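Local coordinates for structural polyprotein, VP2 (PDB 5CDD) that probably serves as a structural component of the capsid of Israeli acute paralysis virus, a picornavirus-like coat protein packed with its neighbours in the pentamer, at residues Ile6-Leu9 with Gln10-Val13. Numbering follows the deposited sequence.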
loop_
_atom_site.group_PDB
_atom_site.type_symbol
_atom_site.label_atom_id
_atom_site.label_comp_id
_atom_site.label_asym_id
_atom_site.label_seq_id
_atom_site.Cartn_x
_atom_site.Cartn_y
_atom_site.Cartn_z
ATOM N N ILE C 6 -59.649 -14.573 14.584
ATOM C CA ILE C 6 -59.064 -13.826 13.480
ATOM C C ILE C 6 -59.880 -14.047 12.213
ATOM O O ILE C 6 -60.045 -13.133 11.405
ATOM C CB ILE C 6 -57.594 -14.244 13.248
ATOM C CG1 ILE C 6 -56.750 -13.820 14.455
ATOM C CG2 ILE C 6 -57.057 -13.605 11.974
ATOM C CD1 ILE C 6 -55.291 -14.190 14.355
ATOM N N GLN C 7 -60.395 -15.259 12.044
ATOM C CA GLN C 7 -61.212 -15.575 10.880
ATOM C C GLN C 7 -62.497 -14.757 10.913
ATOM O O GLN C 7 -62.967 -14.276 9.882
ATOM C CB GLN C 7 -61.561 -17.064 10.860
ATOM C CG GLN C 7 -60.450 -17.958 10.351
ATOM C CD GLN C 7 -59.971 -17.550 8.970
ATOM O OE1 GLN C 7 -59.131 -16.659 8.829
ATOM N NE2 GLN C 7 -60.518 -18.188 7.942
ATOM N N PHE C 8 -63.056 -14.602 12.109
ATOM C CA PHE C 8 -64.287 -13.847 12.302
ATOM C C PHE C 8 -64.065 -12.362 12.044
ATOM O O PHE C 8 -64.965 -11.662 11.580
ATOM C CB PHE C 8 -64.806 -14.070 13.728
ATOM C CG PHE C 8 -66.094 -13.352 14.032
ATOM C CD1 PHE C 8 -66.091 -12.015 14.424
ATOM C CD2 PHE C 8 -67.310 -14.015 13.928
ATOM C CE1 PHE C 8 -67.285 -11.352 14.708
ATOM C CE2 PHE C 8 -68.505 -13.362 14.209
ATOM C CZ PHE C 8 -68.492 -12.028 14.601
ATOM N N LEU C 9 -62.863 -11.884 12.343
ATOM C CA LEU C 9 -62.532 -10.481 12.140
ATOM C C LEU C 9 -62.329 -10.170 10.662
ATOM O O LEU C 9 -62.350 -9.006 10.258
ATOM C CB LEU C 9 -61.271 -10.114 12.923
ATOM C CG LEU C 9 -61.360 -10.235 14.446
ATOM C CD1 LEU C 9 -60.024 -9.865 15.061
ATOM C CD2 LEU C 9 -62.459 -9.330 14.977
ATOM N N GLN C 10 -62.135 -11.209 9.855
ATOM C CA GLN C 10 -61.932 -11.026 8.423
ATOM C C GLN C 10 -63.245 -11.123 7.659
ATOM O O GLN C 10 -63.266 -11.024 6.432
ATOM C CB GLN C 10 -60.950 -12.067 7.890
ATOM C CG GLN C 10 -59.618 -12.078 8.614
ATOM C CD GLN C 10 -58.587 -12.930 7.910
ATOM O OE1 GLN C 10 -58.825 -14.103 7.623
ATOM N NE2 GLN C 10 -57.428 -12.344 7.629
ATOM N N ARG C 11 -64.338 -11.321 8.390
ATOM C CA ARG C 11 -65.659 -11.417 7.781
ATOM C C ARG C 11 -66.164 -10.033 7.399
ATOM O O ARG C 11 -66.264 -9.144 8.247
ATOM C CB ARG C 11 -66.654 -12.056 8.750
ATOM C CG ARG C 11 -66.393 -13.508 9.062
ATOM C CD ARG C 11 -67.449 -14.020 10.018
ATOM N NE ARG C 11 -67.323 -15.451 10.274
ATOM C CZ ARG C 11 -68.150 -16.141 11.052
ATOM N NH1 ARG C 11 -69.163 -15.530 11.653
ATOM N NH2 ARG C 11 -67.964 -17.442 11.225
ATOM N N PRO C 12 -66.484 -9.828 6.112
ATOM C CA PRO C 12 -66.985 -8.527 5.656
ATOM C C PRO C 12 -68.309 -8.193 6.336
ATOM O O PRO C 12 -69.148 -9.070 6.514
ATOM C CB PRO C 12 -67.157 -8.734 4.152
ATOM C CG PRO C 12 -66.111 -9.747 3.818
ATOM C CD PRO C 12 -66.252 -10.724 4.964
ATOM N N VAL C 13 -68.492 -6.932 6.713
ATOM C CA VAL C 13 -69.724 -6.503 7.363
ATOM C C VAL C 13 -70.190 -5.185 6.761
ATOM O O VAL C 13 -69.373 -4.308 6.488
ATOM C CB VAL C 13 -69.514 -6.307 8.877
ATOM C CG1 VAL C 13 -69.129 -7.612 9.513
ATOM C CG2 VAL C 13 -68.424 -5.292 9.135
#
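Phe8 and Arg11 meet where the N-terminal helix 2-9 of this jelly-roll capsid protein gives way to the short link before strand 13-18. The long arginine chain, extended from CG to NE, runs back over the last helical turn and brings its guanidinium to one side of the phenyl ring. Ring and guanidinium planes stand 42° apart, so the approach is oblique rather than a flat stack; CD2 of Phe8 lies over one face of the guanidinium, 3.7 Å from CZ of Arg11. Phe8 has CG anti to its own nitrogen (chi1 -179°), which sets the ring beside its own carbonyl carbon, where CD2 and CE2 meet NH1 of Arg11. The ring's flat pi surface also receives Lys64, in a cation-pi contact.

One residue back along each partner, Gln7 and Gln10 bring their side-chain amides together with planes 60° apart. Gln7 bends at chi2, which brings its amide close to that of Gln10. As modelled, the two OE1 atoms face each other, an acceptor pair that cannot bond; at 2.7 Å resolution this detail is doubtful, and one amide, perhaps that of Gln7, may be turned over. A polar, flexible residue fits here at the interface with a neighbouring subunit, where Gln10 NE2 makes a weak hydrogen bond to Glu9 OE2 of that subunit. Leu9, by contrast, is buried, packing on Leu65 and Ile188 of its own chain.

The backbone bonds follow a pattern common at helix ends. Gln10 N bonds to Gln7 O at 3.2 Å and only weakly to Ile6 O. The other main bond likewise spans three residues: Arg11 N lies 3.3 Å from Phe8 O.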